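Local coordinates for 2-dehydro-3-deoxyphosphogluconate aldolase (Vibrio fischeri, PDB 3NZR), which belongs to the KDGP aldolase family of the TIM-barrel clan, whose parallel strands form a barrel surrounded by helices, at residues H36-V41 with Q90-N95; K112-G117 with W188-G193. All coordinates share one frame; numbering follows the deposited sequence.

Interaction 1. Residues H36-V41 with Q90-N95; sequences HVLVGV and QPQHIN. With MG (magnesium ion), chain E.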
# COMPACT_ATOMS: atom_id res chain seq x y z
N HIS A 36 18.92 8.79 22.37
CA HIS A 36 17.77 7.92 22.28
C HIS A 36 16.55 8.74 21.84
O HIS A 36 15.55 8.84 22.52
CB HIS A 36 17.53 7.19 23.59
CG HIS A 36 18.72 6.40 24.07
ND1 HIS A 36 19.24 5.35 23.34
CD2 HIS A 36 19.57 6.61 25.12
CE1 HIS A 36 20.34 4.91 23.96
NE2 HIS A 36 20.55 5.64 25.05
N VAL A 37 16.65 9.28 20.63
CA VAL A 37 15.61 10.21 20.12
C VAL A 37 15.64 10.21 18.60
O VAL A 37 16.66 9.88 18.00
CB VAL A 37 15.87 11.62 20.67
CG1 VAL A 37 17.16 12.18 20.08
CG2 VAL A 37 14.68 12.58 20.40
N LEU A 38 14.53 10.59 17.98
CA LEU A 38 14.49 10.94 16.59
C LEU A 38 13.93 12.32 16.54
O LEU A 38 12.96 12.59 17.21
CB LEU A 38 13.48 10.00 15.88
CG LEU A 38 13.84 8.57 15.87
CD1 LEU A 38 12.60 7.65 15.58
CD2 LEU A 38 14.96 8.36 14.87
N VAL A 39 14.51 13.20 15.72
CA VAL A 39 14.10 14.56 15.65
C VAL A 39 13.28 14.80 14.37
O VAL A 39 13.74 14.50 13.23
CB VAL A 39 15.34 15.46 15.60
CG1 VAL A 39 15.00 16.77 15.03
CG2 VAL A 39 15.99 15.60 16.96
N GLY A 40 12.05 15.26 14.56
CA GLY A 40 11.09 15.37 13.46
C GLY A 40 11.26 16.70 12.71
O GLY A 40 11.42 17.74 13.37
N VAL A 41 11.34 16.61 11.38
CA VAL A 41 11.42 17.72 10.48
C VAL A 41 10.24 17.51 9.51
O VAL A 41 10.05 16.40 8.96
CB VAL A 41 12.81 17.77 9.80
CG1 VAL A 41 13.00 19.14 9.07
CG2 VAL A 41 13.97 17.66 10.86
N GLN A 90 17.36 9.34 3.22
CA GLN A 90 17.70 8.07 3.90
C GLN A 90 17.73 8.30 5.44
O GLN A 90 18.75 8.08 6.09
CB GLN A 90 19.04 7.50 3.41
CG GLN A 90 19.02 7.10 1.90
CD GLN A 90 18.19 5.83 1.61
OE1 GLN A 90 18.42 4.78 2.18
NE2 GLN A 90 17.29 5.93 0.68
N PRO A 91 16.61 8.71 6.02
CA PRO A 91 16.53 8.90 7.47
C PRO A 91 16.34 7.61 8.24
O PRO A 91 16.00 6.55 7.65
CB PRO A 91 15.30 9.76 7.60
CG PRO A 91 14.36 9.21 6.45
CD PRO A 91 15.26 8.63 5.40
N GLN A 92 16.49 7.70 9.57
CA GLN A 92 16.15 6.59 10.41
C GLN A 92 14.65 6.33 10.46
O GLN A 92 14.28 5.20 10.77
CB GLN A 92 16.68 6.76 11.82
CG GLN A 92 18.21 6.59 11.83
CD GLN A 92 18.85 6.89 13.20
OE1 GLN A 92 18.15 7.02 14.20
NE2 GLN A 92 20.17 7.01 13.24
N HIS A 93 13.83 7.36 10.26
CA HIS A 93 12.37 7.24 10.51
C HIS A 93 11.56 8.05 9.54
O HIS A 93 11.90 9.20 9.20
CB HIS A 93 12.10 7.65 11.96
CG HIS A 93 10.67 7.45 12.39
ND1 HIS A 93 10.26 6.33 13.06
CD2 HIS A 93 9.60 8.23 12.26
CE1 HIS A 93 8.97 6.42 13.31
NE2 HIS A 93 8.55 7.59 12.87
N ILE A 94 10.51 7.43 8.99
CA ILE A 94 9.61 8.04 8.05
C ILE A 94 8.17 7.95 8.56
O ILE A 94 7.75 6.87 8.94
CB ILE A 94 9.71 7.30 6.75
CG1 ILE A 94 11.12 7.41 6.17
CG2 ILE A 94 8.76 7.88 5.69
CD1 ILE A 94 11.45 6.39 5.05
N ASN A 95 7.40 9.03 8.55
CA ASN A 95 6.00 9.01 8.97
C ASN A 95 5.20 8.86 7.73
O ASN A 95 5.46 9.60 6.74
CB ASN A 95 5.61 10.31 9.60
CG ASN A 95 6.26 10.51 10.95
OD1 ASN A 95 5.71 10.07 11.99
ND2 ASN A 95 7.36 11.22 10.97
MG MG E . 22.28 5.18 26.25
O HOH W 1 18.05 7.40 16.78
O HOH W 2 23.97 4.74 27.42
O HOH W 3 21.54 3.60 27.13
O HOH W 4 21.63 6.31 27.71
O HOH W 5 23.09 6.79 25.47
O HOH W 6 22.93 3.95 25.02

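Interaction 2. Residues K112-G117 with W188-G193; sequences KSIVNG and WLEPTG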
# COMPACT_ATOMS: atom_id res chain seq x y z
N LYS A 112 15.94 -0.98 6.57
CA LYS A 112 16.37 -0.51 7.87
C LYS A 112 15.58 0.68 8.40
O LYS A 112 15.28 0.74 9.59
CB LYS A 112 17.85 -0.14 7.80
CG LYS A 112 18.78 -1.35 7.66
CD LYS A 112 20.26 -0.93 7.53
CE LYS A 112 21.17 -2.06 7.03
NZ LYS A 112 21.14 -3.15 8.05
N SER A 113 15.30 1.67 7.55
CA SER A 113 14.47 2.81 7.97
C SER A 113 13.13 2.33 8.50
O SER A 113 12.47 1.42 7.90
CB SER A 113 14.20 3.78 6.87
OG SER A 113 15.37 4.30 6.22
N ILE A 114 12.71 2.93 9.61
CA ILE A 114 11.42 2.64 10.21
C ILE A 114 10.37 3.40 9.38
O ILE A 114 10.47 4.59 9.21
CB ILE A 114 11.40 3.11 11.68
CG1 ILE A 114 12.38 2.33 12.49
CG2 ILE A 114 9.97 2.92 12.29
CD1 ILE A 114 12.94 3.02 13.64
N VAL A 115 9.39 2.71 8.81
CA VAL A 115 8.27 3.36 8.12
C VAL A 115 7.03 3.09 8.98
O VAL A 115 6.56 1.92 9.07
CB VAL A 115 8.05 2.82 6.74
CG1 VAL A 115 6.83 3.64 6.03
CG2 VAL A 115 9.32 2.98 5.85
N ASN A 116 6.47 4.15 9.56
CA ASN A 116 5.21 4.00 10.30
C ASN A 116 3.99 4.14 9.43
O ASN A 116 4.10 4.55 8.27
CB ASN A 116 5.22 4.86 11.54
CG ASN A 116 4.93 6.30 11.30
OD1 ASN A 116 4.23 6.69 10.33
ND2 ASN A 116 5.41 7.12 12.21
N GLY A 117 2.86 3.68 9.89
CA GLY A 117 1.59 3.84 9.15
C GLY A 117 0.47 4.33 10.05
O GLY A 117 0.16 3.73 11.10
N TRP A 188 5.78 -2.88 15.99
CA TRP A 188 6.07 -1.74 16.84
C TRP A 188 4.94 -0.72 16.86
O TRP A 188 4.00 -0.77 16.03
CB TRP A 188 7.38 -1.07 16.42
CG TRP A 188 8.52 -2.07 16.29
CD1 TRP A 188 8.58 -3.34 16.83
CD2 TRP A 188 9.75 -1.86 15.62
NE1 TRP A 188 9.77 -3.93 16.51
CE2 TRP A 188 10.52 -3.05 15.77
CE3 TRP A 188 10.29 -0.79 14.92
CZ2 TRP A 188 11.78 -3.19 15.22
CZ3 TRP A 188 11.56 -0.94 14.39
CH2 TRP A 188 12.29 -2.12 14.54
N LEU A 189 5.02 0.23 17.77
CA LEU A 189 3.91 1.14 18.08
C LEU A 189 4.39 2.51 18.40
O LEU A 189 5.40 2.70 19.11
CB LEU A 189 3.19 0.58 19.35
CG LEU A 189 1.92 1.29 19.80
CD1 LEU A 189 0.81 1.31 18.75
CD2 LEU A 189 1.46 0.62 21.13
N GLU A 190 3.74 3.51 17.86
CA GLU A 190 4.15 4.89 18.01
C GLU A 190 2.93 5.66 18.52
O GLU A 190 2.06 6.15 17.78
CB GLU A 190 4.66 5.44 16.68
CG GLU A 190 5.62 4.54 16.01
CD GLU A 190 6.48 5.24 14.99
OE1 GLU A 190 6.36 6.51 14.78
OE2 GLU A 190 7.20 4.48 14.28
N PRO A 191 2.83 5.81 19.85
CA PRO A 191 1.70 6.59 20.31
C PRO A 191 1.80 8.06 20.03
O PRO A 191 2.83 8.65 20.30
CB PRO A 191 1.69 6.33 21.82
CG PRO A 191 2.65 5.28 22.07
CD PRO A 191 3.60 5.24 20.94
N THR A 192 0.74 8.69 19.52
CA THR A 192 0.82 10.02 19.10
C THR A 192 -0.50 10.83 19.35
O THR A 192 -1.62 10.36 19.01
CB THR A 192 1.17 10.14 17.63
OG1 THR A 192 2.31 9.30 17.27
CG2 THR A 192 1.45 11.58 17.26
N GLY A 193 -0.36 12.03 19.93
CA GLY A 193 -1.47 12.93 20.11
C GLY A 193 -1.80 13.13 21.58
O GLY A 193 -2.24 12.16 22.22

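Interaction 1. Residues H36-V41 with Q90-N95
Leu-38 and His-93 mark the nearest backbone approach of 36-41 and 90-95, with 7.4 Å between their CA atoms and no hydrogen bond passing directly from one segment to the other. Both side chains leave their backbones toward the opposite segment. Leu-38 carries its CG beside its own backbone N (chi1 -64°), which lets its two methyls divide between two neighbours. CD1 lies 3.7 Å from His-93 CB and comes obliquely to the imidazole, the two side chains meeting at about a right angle. CD2 reaches back to Gln-92, 3.5 Å from its OE1, and also rests near its CB. This is the inside of a TIM barrel, where strands 37-42 and 93-94 have strand 67-70 between them and meet through residues that face inward; Val-37 points the other way and packs on Ile-29 and Tyr-30 of helix 23-32. Gln-92 is extended beyond CG (chi2 174°), and its amide spans the remaining distance with the help of one water. That water donates to Gln-92 OE1 at 2.6 Å and to Val-37 O at 3.1 Å, so both buried oxygens are served, while Gln-92 NE2 is hydrogen-bonded to Ser-4 O. At the start of 36-41, His-36 binds a magnesium ion through NE2 at 2.1 Å, and five waters complete an octahedron about the metal, one of them opposite the imidazole nitrogen. Two mutually opposite waters lie in the plane of the ring, whose other nitrogen, ND1, is hydrogen-bonded to Asn-8 O.

Interaction 2. Residues K112-G117 with W188-G193
Trp-188 meets Ile-114 at the start of strand 188-191, where it stays partly exposed, in a TIM-barrel fold that places strands 114-119 and 188-191 on either side of strand 160-163. With that strand between them, 114-117 and 188-191 meet through side chains alone; their axes come within 8.4 Å at 63°. The indole presents its edge: Ile-114 CG1 sits 3.9 Å from Trp-188 CZ3, close to the ring plane, with the two side chains at about a right angle. Leu-189 faces outward and packs on Phe-175, Val-178 and Cys-182 of helix 172-184, and Pro-191, two residues on, rests on the same Phe-175. Between them Glu-190 points into the barrel and stretches its chain beyond CG (chi2 -160°) to bring the carboxylate across to the amide of Asn-116. Glu-190 OE1 accepts a hydrogen bond from Asn-116 ND2 at 2.8 Å, though the placing of that oxygen is less certain; the amide and carboxylate planes are 75° apart. Glu-190 OE2 lies 3.4 Å from Asn-116 CB and also approaches Ile-114 CG2, while Ser-160 OG provides its hydrogen bond. At the other end of the amide, Asn-116 OD1 accepts from Gln-96 N, and Asn-116 ND2 is also hydrogen-bonded to Asn-95 OD1.

In the fold
The two contacts follow one another along the chain, interaction 1 closing before interaction 2 opens, and their centres are about 10 Å apart. Strands 93-94 and 114-119 are neighbours in the parallel sheet of the barrel, which makes the two contacts continuous through them, from strand 37-42 round to strand 188-191. A probable backbone hydrogen bond links Ile-94 N to Ile-114 O at 2.8 Å, and Ser-113 OG probably bonds to Pro-91 O. Interaction 2 lies nearer the centre of the chain, about 4 Å from it against about 8 Å. The inward side chains of the four segments contribute to the barrel interior, mixed around Leu-38, with a buried water and an amide beside the methyls, and more polar around Asn-116 and Glu-190.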